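Local coordinates for putative acetamidase/formamidase (Yersinia enterocolitica subsp. palearctica serotype O:3, PDB 5UBU), which probably hydrolyses carbon-nitrogen bonds other than peptide bonds in linear amides, at residues 21-27 / 51-57; 46-52 / 89-94; 100-106 / 203-209. The contacts are given in a common frame with arbitrary orientation. Residues are numbered along the deposited sequence.

In the fold
Two beta sheets packed on each other carry the three contacts. Contact 1 pairs strands 25-28 and 55-59 at one edge of a large mixed sheet, and contact 3 pairs strands 101-111 and 203-208 further into that sheet; their centres lie about 15 Å apart and their nearest atoms about 7 Å. Contact 2, strand 48-50 with 87-93, belongs to the second sheet and touches both: His26 CD2 is 3.3 Å from Ile50 CG2, and Ile93 CG1 is 3.9 Å from Ile102 CD1. Contacts 1 and 2 share Glu51 and Pro52, and their centres are about 10 Å apart. The side chain of Ile106, in contact 3, is about 13 Å from a bound sodium ion.

Contact 1: residues 21-27 / 51-57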
loop_
_atom_site.group_PDB
_atom_site.type_symbol
_atom_site.label_atom_id
_atom_site.label_comp_id
_atom_site.label_asym_id
_atom_site.label_seq_id
_atom_site.Cartn_x
_atom_site.Cartn_y
_atom_site.Cartn_z
ATOM N N ARG B 21 30.921 35.195 -2.669
ATOM C CA ARG B 21 30.326 36.512 -2.410
ATOM C C ARG B 21 30.247 36.877 -0.934
ATOM O O ARG B 21 30.124 35.997 -0.078
ATOM C CB ARG B 21 28.885 36.573 -2.937
ATOM C CG ARG B 21 28.735 36.538 -4.434
ATOM C CD ARG B 21 27.275 36.635 -4.879
ATOM N NE ARG B 21 26.576 37.819 -4.368
ATOM C CZ ARG B 21 25.769 37.859 -3.303
ATOM N NH1 ARG B 21 25.196 39.012 -2.962
ATOM N NH2 ARG B 21 25.505 36.771 -2.578
ATOM N N LYS B 22 30.343 38.183 -0.659
ATOM C CA LYS B 22 30.156 38.690 0.681
ATOM C C LYS B 22 28.628 38.717 0.698
ATOM O O LYS B 22 28.012 39.541 0.010
ATOM C CB LYS B 22 30.723 40.099 0.868
ATOM C CG LYS B 22 30.545 40.640 2.286
ATOM C CD LYS B 22 30.807 42.134 2.350
ATOM C CE LYS B 22 30.411 42.707 3.704
ATOM N NZ LYS B 22 30.607 44.183 3.703
ATOM N N PRO B 23 28.008 37.818 1.466
ATOM C CA PRO B 23 26.563 37.773 1.426
ATOM C C PRO B 23 25.848 38.897 2.156
ATOM O O PRO B 23 26.367 39.448 3.124
ATOM C CB PRO B 23 26.258 36.446 2.115
ATOM C CG PRO B 23 27.327 36.319 3.139
ATOM C CD PRO B 23 28.549 36.991 2.564
ATOM N N VAL B 24 24.665 39.232 1.651
ATOM C CA VAL B 24 23.790 40.214 2.262
ATOM C C VAL B 24 22.896 39.361 3.173
ATOM O O VAL B 24 22.381 38.327 2.747
ATOM C CB VAL B 24 22.935 40.967 1.218
ATOM C CG1 VAL B 24 21.941 41.903 1.902
ATOM C CG2 VAL B 24 23.819 41.739 0.257
ATOM N N THR B 25 22.752 39.767 4.434
ATOM C CA THR B 25 21.921 39.047 5.394
ATOM C C THR B 25 20.579 39.758 5.496
ATOM O O THR B 25 20.514 40.954 5.805
ATOM C CB THR B 25 22.596 38.978 6.779
ATOM O OG1 THR B 25 23.840 38.273 6.660
ATOM C CG2 THR B 25 21.704 38.258 7.805
ATOM N N HIS B 26 19.513 39.018 5.212
ATOM C CA HIS B 26 18.154 39.543 5.264
ATOM C C HIS B 26 17.477 39.001 6.509
ATOM O O HIS B 26 17.733 37.868 6.899
ATOM C CB HIS B 26 17.384 39.112 4.023
ATOM C CG HIS B 26 18.099 39.410 2.740
ATOM N ND1 HIS B 26 18.000 40.621 2.092
ATOM C CD2 HIS B 26 18.936 38.652 1.995
ATOM C CE1 HIS B 26 18.739 40.590 0.999
ATOM N NE2 HIS B 26 19.315 39.406 0.916
ATOM N N HIS B 27 16.632 39.815 7.134
ATOM C CA HIS B 27 15.924 39.416 8.348
ATOM C C HIS B 27 14.457 39.253 7.976
ATOM O O HIS B 27 13.744 40.244 7.864
ATOM C CB HIS B 27 16.082 40.497 9.436
ATOM C CG HIS B 27 17.511 40.901 9.706
ATOM N ND1 HIS B 27 18.299 40.284 10.656
ATOM C CD2 HIS B 27 18.293 41.846 9.129
ATOM C CE1 HIS B 27 19.505 40.827 10.647
ATOM N NE2 HIS B 27 19.527 41.778 9.730
ATOM N N GLU B 51 20.057 37.489 -3.601
ATOM C CA GLU B 51 21.078 37.076 -4.558
ATOM C C GLU B 51 21.574 35.688 -4.127
ATOM O O GLU B 51 21.584 35.379 -2.927
ATOM C CB GLU B 51 22.245 38.064 -4.557
ATOM C CG GLU B 51 21.906 39.444 -5.107
ATOM C CD GLU B 51 21.663 39.443 -6.599
ATOM O OE1 GLU B 51 22.052 38.476 -7.291
ATOM O OE2 GLU B 51 21.102 40.431 -7.113
ATOM N N PRO B 52 21.956 34.831 -5.097
ATOM C CA PRO B 52 22.483 33.534 -4.693
ATOM C C PRO B 52 23.717 33.743 -3.816
ATOM O O PRO B 52 24.591 34.539 -4.163
ATOM C CB PRO B 52 22.861 32.872 -6.024
ATOM C CG PRO B 52 22.001 33.520 -7.036
ATOM C CD PRO B 52 21.834 34.937 -6.563
ATOM N N GLY B 53 23.753 33.064 -2.678
ATOM C CA GLY B 53 24.869 33.191 -1.738
ATOM C C GLY B 53 24.484 33.975 -0.495
ATOM O O GLY B 53 25.174 33.907 0.498
ATOM N N ASP B 54 23.393 34.740 -0.573
ATOM C CA ASP B 54 22.904 35.527 0.567
ATOM C C ASP B 54 22.394 34.654 1.710
ATOM O O ASP B 54 22.046 33.493 1.520
ATOM C CB ASP B 54 21.753 36.468 0.156
ATOM C CG ASP B 54 22.208 37.682 -0.626
ATOM O OD1 ASP B 54 23.427 37.894 -0.804
ATOM O OD2 ASP B 54 21.317 38.452 -1.052
ATOM N N ARG B 55 22.357 35.251 2.896
ATOM C CA ARG B 55 21.872 34.602 4.103
ATOM C C ARG B 55 20.510 35.186 4.469
ATOM O O ARG B 55 20.235 36.356 4.180
ATOM C CB ARG B 55 22.875 34.784 5.249
ATOM C CG ARG B 55 24.118 33.930 5.074
ATOM C CD ARG B 55 25.269 34.277 5.994
ATOM N NE ARG B 55 24.917 33.939 7.372
ATOM C CZ ARG B 55 24.682 34.812 8.353
ATOM N NH1 ARG B 55 24.373 34.366 9.564
ATOM N NH2 ARG B 55 24.807 36.123 8.161
ATOM N N VAL B 56 19.650 34.364 5.066
ATOM C CA VAL B 56 18.327 34.803 5.497
ATOM C C VAL B 56 18.086 34.294 6.915
ATOM O O VAL B 56 18.273 33.115 7.191
ATOM C CB VAL B 56 17.200 34.286 4.578
ATOM C CG1 VAL B 56 15.843 34.819 5.034
ATOM C CG2 VAL B 56 17.456 34.705 3.143
ATOM N N ILE B 57 17.693 35.198 7.807
ATOM C CA ILE B 57 17.390 34.874 9.190
ATOM C C ILE B 57 15.867 34.873 9.260
ATOM O O ILE B 57 15.240 35.937 9.261
ATOM C CB ILE B 57 17.979 35.916 10.163
ATOM C CG1 ILE B 57 19.501 36.024 9.969
ATOM C CG2 ILE B 57 17.619 35.552 11.606
ATOM C CD1 ILE B 57 20.170 37.079 10.838
#
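Arg55, Arg21 and Ile57 lose the most surface here (76, 75 and 71 Å²), and between them they span the whole contact, from the turn to the paired strands. At the turn, the guanidinium of Arg21 meets the carboxylate of Asp54: NH1 and NH2 each donate to Asp54 OD1 at 3.0 Å, a salt bridge in the plane of the group, while Glu51 CB covers one face, 3.5 Å from Arg21 NH1. Asp54 does more. Its OD1 also accepts from Val24 N (3.1 Å), and its OD2 accepts from His26 NE2 (3.0 Å, 172° at the hydrogen) and from Glu51 N (3.0 Å). One carboxylate thus ties the incoming segment to a type II turn from Glu51 to Asp54, closed by Asp54 N to Glu51 O at 3.0 Å. Gly53, with phi/psi of 107/-19, suits the third position of that turn, and a CB there would clash with Arg21 NH2.

Beyond the turn, Arg55 N donates to Val24 O (3.1 Å), His26 N to Arg55 O (2.9 Å) and Ile57 N to His26 O (2.8 Å). The side chain of Arg55 bends at chi3 (68°) and puts NH2 2.8 Å from Thr25 OG1, while its NE forms a salt bridge with Glu107. On the same face Ile57 CD1 lies 3.6 Å from Thr25 CG2 and 3.7 Å from His27 ND1. His26 and Val56 face the other way, onto Leu48 and Ile50 of strand 48-50. Strand axes 4.6 Å apart at 22°, with three bridges in register, define a parallel pair at the edge of the large mixed sheet.

Contact 2: residues 46-52 / 89-94; sequences PVLTIEP and GPIMIN
Pro46 leads in from a loop and rests its ring on the selenomethionine Met92, CB to CG 3.6 Å; Met92 takes an m, m, m rotamer to lie alongside it. At Val47 the backbone turns (phi/psi -105/-18), and its N donates to Pro90 O at 3.1 Å, while CG1 sits 3.6 Å from Gly89 O. The Gly89-Pro90 peptide is cis, and Gly89 lies at 116/-176, where a CB would be jammed against the preceding carbonyl oxygen.

From Leu48 the chain is extended. Leu48 O accepts from Met92 N (2.8 Å) and lies 3.4 Å from Ile91 CA. Thr49 pairs with Met92, CA to CA 4.4 Å, their side chains on one face, and Thr49 CA approaches Met92 O at 3.4 Å. Strands 48-50 and 89-93 run parallel, with axes 4.6 Å apart at closest and 28° between directions. This is the ladder of a parallel beta pair at one end of the second, mixed sheet: strand 214-222 flanks 87-93 antiparallel on its other edge, with backbone bonds from Ile91 to Leu216 and, just before that strand, from Ile93 to Gly213.

Ile50, paired with Ile93 at 5.2 Å between CA atoms, donates N to Met92 O (2.7 Å) and accepts at O from Asn94 N (2.9 Å). Its p, t rotamer brings CD1 within 3.9 Å of Ile91 CG2 and CG1 within 4.1 Å of Ile93 CG1, on the face turned to His26 and Val245. The CB of Glu51 points away, yet its m, m side chain curls back so that OE2 accepts from Asn94 ND2 at 2.9 Å. Pro52 CG then packs 3.7 Å from Ile93 CG2 and 3.5 Å from Asn94 O.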
loop_
_atom_site.group_PDB
_atom_site.type_symbol
_atom_site.label_atom_id
_atom_site.label_comp_id
_atom_site.label_asym_id
_atom_site.label_seq_id
_atom_site.Cartn_x
_atom_site.Cartn_y
_atom_site.Cartn_z
ATOM N N PRO B 46 5.583 37.694 -3.608
ATOM C CA PRO B 46 6.906 37.523 -2.996
ATOM C C PRO B 46 7.118 38.438 -1.805
ATOM O O PRO B 46 6.666 39.583 -1.831
ATOM C CB PRO B 46 7.873 37.889 -4.120
ATOM C CG PRO B 46 7.115 37.637 -5.372
ATOM C CD PRO B 46 5.678 37.965 -5.056
ATOM N N VAL B 47 7.796 37.931 -0.776
ATOM C CA VAL B 47 8.069 38.712 0.437
ATOM C C VAL B 47 9.512 39.196 0.519
ATOM O O VAL B 47 9.813 40.116 1.291
ATOM C CB VAL B 47 7.768 37.917 1.726
ATOM C CG1 VAL B 47 6.328 37.401 1.688
ATOM C CG2 VAL B 47 8.770 36.778 1.938
ATOM N N LEU B 48 10.393 38.573 -0.261
ATOM C CA LEU B 48 11.809 38.911 -0.262
ATOM C C LEU B 48 12.501 38.419 -1.527
ATOM O O LEU B 48 12.176 37.348 -2.034
ATOM C CB LEU B 48 12.480 38.243 0.945
ATOM C CG LEU B 48 13.998 38.383 1.112
ATOM C CD1 LEU B 48 14.407 39.842 1.311
ATOM C CD2 LEU B 48 14.444 37.515 2.280
ATOM N N THR B 49 13.457 39.203 -2.024
ATOM C CA THR B 49 14.240 38.827 -3.196
ATOM C C THR B 49 15.702 38.883 -2.780
ATOM O O THR B 49 16.150 39.890 -2.216
ATOM C CB THR B 49 13.986 39.762 -4.391
ATOM O OG1 THR B 49 12.586 39.767 -4.707
ATOM C CG2 THR B 49 14.785 39.305 -5.615
ATOM N N ILE B 50 16.436 37.802 -3.039
ATOM C CA ILE B 50 17.845 37.718 -2.657
ATOM C C ILE B 50 18.757 37.294 -3.806
ATOM O O ILE B 50 18.300 36.802 -4.842
ATOM C CB ILE B 50 18.041 36.696 -1.502
ATOM C CG1 ILE B 50 17.722 35.272 -1.963
ATOM C CG2 ILE B 50 17.175 37.059 -0.298
ATOM C CD1 ILE B 50 17.962 34.232 -0.891
ATOM N N GLU B 51 20.057 37.489 -3.601
ATOM C CA GLU B 51 21.078 37.076 -4.558
ATOM C C GLU B 51 21.574 35.688 -4.127
ATOM O O GLU B 51 21.584 35.379 -2.927
ATOM C CB GLU B 51 22.245 38.064 -4.557
ATOM C CG GLU B 51 21.906 39.444 -5.107
ATOM C CD GLU B 51 21.663 39.443 -6.599
ATOM O OE1 GLU B 51 22.052 38.476 -7.291
ATOM O OE2 GLU B 51 21.102 40.431 -7.113
ATOM N N PRO B 52 21.956 34.831 -5.097
ATOM C CA PRO B 52 22.483 33.534 -4.693
ATOM C C PRO B 52 23.717 33.743 -3.816
ATOM O O PRO B 52 24.591 34.539 -4.163
ATOM C CB PRO B 52 22.861 32.872 -6.024
ATOM C CG PRO B 52 22.001 33.520 -7.036
ATOM C CD PRO B 52 21.834 34.937 -6.563
ATOM N N GLY B 89 7.839 32.905 3.245
ATOM C CA GLY B 89 8.103 32.919 1.806
ATOM C C GLY B 89 6.895 33.452 1.055
ATOM O O GLY B 89 5.901 33.839 1.675
ATOM N N PRO B 90 6.947 33.446 -0.277
ATOM C CA PRO B 90 8.073 32.949 -1.052
ATOM C C PRO B 90 9.266 33.896 -1.154
ATOM O O PRO B 90 9.092 35.110 -1.268
ATOM C CB PRO B 90 7.475 32.755 -2.447
ATOM C CG PRO B 90 6.360 33.718 -2.526
ATOM C CD PRO B 90 5.849 33.920 -1.132
ATOM N N ILE B 91 10.463 33.316 -1.103
ATOM C CA ILE B 91 11.713 34.045 -1.241
ATOM C C ILE B 91 12.141 33.866 -2.695
ATOM O O ILE B 91 12.107 32.751 -3.206
ATOM C CB ILE B 91 12.791 33.486 -0.297
ATOM C CG1 ILE B 91 12.317 33.606 1.156
ATOM C CG2 ILE B 91 14.119 34.216 -0.495
ATOM C CD1 ILE B 91 13.280 33.071 2.193
HETATM N N MSE B 92 12.541 34.948 -3.355
HETATM C CA MSE B 92 12.966 34.880 -4.763
HETATM C C MSE B 92 14.462 34.910 -4.883
HETATM O O MSE B 92 15.118 35.720 -4.234
HETATM C CB MSE B 92 12.411 36.063 -5.549
HETATM C CG MSE B 92 10.919 36.293 -5.301
HETATM SE SE MSE B 92 9.838 34.822 -6.053
HETATM C CE MSE B 92 9.793 35.364 -7.956
ATOM N N ILE B 93 15.014 34.010 -5.693
ATOM C CA ILE B 93 16.455 33.959 -5.910
ATOM C C ILE B 93 16.699 34.511 -7.313
ATOM O O ILE B 93 16.167 33.989 -8.295
ATOM C CB ILE B 93 17.050 32.538 -5.755
ATOM C CG1 ILE B 93 16.859 31.996 -4.325
ATOM C CG2 ILE B 93 18.540 32.555 -6.066
ATOM C CD1 ILE B 93 15.440 31.655 -3.933
ATOM N N ASN B 94 17.497 35.571 -7.389
ATOM C CA ASN B 94 17.818 36.235 -8.642
ATOM C C ASN B 94 18.535 35.295 -9.615
ATOM O O ASN B 94 19.614 34.784 -9.312
ATOM C CB ASN B 94 18.699 37.472 -8.358
ATOM C CG ASN B 94 18.924 38.331 -9.592
ATOM O OD1 ASN B 94 18.346 38.097 -10.642
ATOM N ND2 ASN B 94 19.759 39.339 -9.463
#

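Contact 3: residues 100-106 / 203-209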
loop_
_atom_site.group_PDB
_atom_site.type_symbol
_atom_site.label_atom_id
_atom_site.label_comp_id
_atom_site.label_asym_id
_atom_site.label_seq_id
_atom_site.Cartn_x
_atom_site.Cartn_y
_atom_site.Cartn_z
ATOM N N ASP B 100 17.008 24.660 -12.859
ATOM C CA ASP B 100 18.020 24.985 -11.847
ATOM C C ASP B 100 17.697 24.280 -10.537
ATOM O O ASP B 100 16.714 23.531 -10.438
ATOM C CB ASP B 100 18.113 26.508 -11.609
ATOM C CG ASP B 100 18.637 27.268 -12.827
ATOM O OD1 ASP B 100 19.167 26.620 -13.754
ATOM O OD2 ASP B 100 18.545 28.519 -12.843
ATOM N N VAL B 101 18.549 24.512 -9.543
ATOM C CA VAL B 101 18.386 23.926 -8.227
ATOM C C VAL B 101 18.725 24.951 -7.158
ATOM O O VAL B 101 19.729 25.662 -7.272
ATOM C CB VAL B 101 19.312 22.708 -8.048
ATOM C CG1 VAL B 101 19.301 22.207 -6.614
ATOM C CG2 VAL B 101 18.903 21.592 -8.993
ATOM N N ILE B 102 17.879 25.032 -6.132
ATOM C CA ILE B 102 18.119 25.925 -5.015
ATOM C C ILE B 102 18.817 25.094 -3.951
ATOM O O ILE B 102 18.331 24.030 -3.584
ATOM C CB ILE B 102 16.813 26.457 -4.406
ATOM C CG1 ILE B 102 16.003 27.241 -5.439
ATOM C CG2 ILE B 102 17.103 27.324 -3.183
ATOM C CD1 ILE B 102 16.695 28.480 -5.983
ATOM N N ALA B 103 19.962 25.571 -3.473
ATOM C CA ALA B 103 20.702 24.890 -2.420
ATOM C C ALA B 103 20.416 25.657 -1.139
ATOM O O ALA B 103 20.661 26.858 -1.077
ATOM C CB ALA B 103 22.192 24.883 -2.723
ATOM N N VAL B 104 19.890 24.973 -0.128
ATOM C CA VAL B 104 19.569 25.623 1.139
ATOM C C VAL B 104 20.408 25.022 2.254
ATOM O O VAL B 104 20.176 23.888 2.677
ATOM C CB VAL B 104 18.073 25.474 1.494
ATOM C CG1 VAL B 104 17.762 26.190 2.805
ATOM C CG2 VAL B 104 17.203 26.017 0.369
ATOM N N TYR B 105 21.394 25.780 2.716
ATOM C CA TYR B 105 22.253 25.340 3.807
ATOM C C TYR B 105 21.749 25.939 5.108
ATOM O O TYR B 105 21.692 27.146 5.244
ATOM C CB TYR B 105 23.721 25.720 3.557
ATOM C CG TYR B 105 24.602 25.495 4.759
ATOM C CD1 TYR B 105 24.777 24.220 5.280
ATOM C CD2 TYR B 105 25.285 26.549 5.363
ATOM C CE1 TYR B 105 25.568 23.997 6.400
ATOM C CE2 TYR B 105 26.094 26.333 6.478
ATOM C CZ TYR B 105 26.226 25.053 6.989
ATOM O OH TYR B 105 27.010 24.814 8.087
ATOM N N ILE B 106 21.370 25.089 6.057
ATOM C CA ILE B 106 20.880 25.560 7.349
ATOM C C ILE B 106 22.091 25.736 8.270
ATOM O O ILE B 106 22.819 24.778 8.532
ATOM C CB ILE B 106 19.862 24.579 7.958
ATOM C CG1 ILE B 106 18.697 24.346 6.975
ATOM C CG2 ILE B 106 19.348 25.118 9.288
ATOM C CD1 ILE B 106 17.709 23.282 7.414
ATOM N N SER B 203 23.227 20.776 7.272
ATOM C CA SER B 203 22.721 20.075 6.096
ATOM C C SER B 203 22.469 21.066 4.967
ATOM O O SER B 203 22.172 22.230 5.211
ATOM C CB SER B 203 21.410 19.351 6.409
ATOM O OG SER B 203 20.318 20.259 6.576
ATOM N N ILE B 204 22.581 20.576 3.736
ATOM C CA ILE B 204 22.337 21.364 2.535
ATOM C C ILE B 204 21.264 20.609 1.782
ATOM O O ILE B 204 21.480 19.464 1.418
ATOM C CB ILE B 204 23.584 21.472 1.629
ATOM C CG1 ILE B 204 24.786 22.017 2.407
ATOM C CG2 ILE B 204 23.285 22.367 0.427
ATOM C CD1 ILE B 204 26.088 22.025 1.614
ATOM N N THR B 205 20.115 21.233 1.559
ATOM C CA THR B 205 19.026 20.586 0.826
ATOM C C THR B 205 18.969 21.170 -0.592
ATOM O O THR B 205 19.018 22.393 -0.770
ATOM C CB THR B 205 17.667 20.770 1.537
ATOM O OG1 THR B 205 17.736 20.225 2.855
ATOM C CG2 THR B 205 16.557 20.065 0.781
ATOM N N TYR B 206 18.877 20.284 -1.587
ATOM C CA TYR B 206 18.807 20.669 -2.999
ATOM C C TYR B 206 17.381 20.482 -3.500
ATOM O O TYR B 206 16.855 19.382 -3.445
ATOM C CB TYR B 206 19.791 19.839 -3.817
ATOM C CG TYR B 206 21.219 19.993 -3.334
ATOM C CD1 TYR B 206 21.920 21.171 -3.558
ATOM C CD2 TYR B 206 21.871 18.964 -2.666
ATOM C CE1 TYR B 206 23.228 21.330 -3.117
ATOM C CE2 TYR B 206 23.180 19.113 -2.227
ATOM C CZ TYR B 206 23.855 20.301 -2.456
ATOM O OH TYR B 206 25.151 20.470 -2.034
ATOM N N LEU B 207 16.766 21.562 -3.976
ATOM C CA LEU B 207 15.378 21.549 -4.452
ATOM C C LEU B 207 15.284 21.944 -5.932
ATOM O O LEU B 207 15.853 22.956 -6.332
ATOM C CB LEU B 207 14.557 22.534 -3.621
ATOM C CG LEU B 207 14.472 22.224 -2.117
ATOM C CD1 LEU B 207 13.883 23.391 -1.331
ATOM C CD2 LEU B 207 13.659 20.957 -1.876
ATOM N N PRO B 208 14.522 21.180 -6.741
ATOM C CA PRO B 208 14.435 21.486 -8.155
ATOM C C PRO B 208 13.520 22.659 -8.480
ATOM O O PRO B 208 12.341 22.635 -8.142
ATOM C CB PRO B 208 13.866 20.199 -8.764
ATOM C CG PRO B 208 13.290 19.417 -7.636
ATOM C CD PRO B 208 13.525 20.168 -6.361
ATOM N N VAL B 209 14.070 23.651 -9.173
ATOM C CA VAL B 209 13.315 24.825 -9.562
ATOM C C VAL B 209 12.403 24.504 -10.740
ATOM O O VAL B 209 12.826 23.865 -11.703
ATOM C CB VAL B 209 14.251 25.989 -9.971
ATOM C CG1 VAL B 209 13.445 27.214 -10.404
ATOM C CG2 VAL B 209 15.170 26.361 -8.818
HETATM O O HOH W 1 18.852 21.902 4.494
#
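Six backbone hydrogen bonds hold these strands. Val104 N to Thr205 O (2.8 Å) and Thr205 N to Val104 O (2.9 Å) close one hydrogen-bonded pair; Ile102 N to Leu207 O and Leu207 N to Ile102 O, both 2.9 Å, close the next. Val209 N to Asp100 O (2.9 Å) and Ile106 N to Ser203 O (3.1 Å) bind the two ends. A water beside the ladder donates to both Val104 O and Ser203 OG, its oxygen 3.0 Å from each, and is hydrogen-bonded to Thr205 OG1 at 2.6 Å; Ser203 OG also bonds to Gly200.

The strand axes come within 4.4 Å at 160°, so this is a regular antiparallel ladder inside the large mixed sheet, where strands 239-248 and 257-260 flank the pair. CA groups in non-hydrogen-bonded pairs approach the carbonyl oxygen of the residue next to their partner: Val101, paired with Pro208, has CA 3.3 Å from Leu207 O.

Outward from the backbone, one face carries Val101, Ala103, Tyr105, Ile204, Tyr206 and Pro208. Val101 CG1 meets Tyr206 CB at 3.7 Å, Ala103 CB meets Tyr206 CE1 at 3.7 Å, and Tyr105 CD1 meets Ile204 CG1 at 3.6 Å. Helix 11-15 covers this face through Met12 and Ile11, and Glu259 hydrogen-bonds the hydroxyl of Tyr206. On the other face, Ile102 and Leu207 reach Val175 of strand 169-175, and Ile102 CG1 lies 3.6 Å from Val209 CG2.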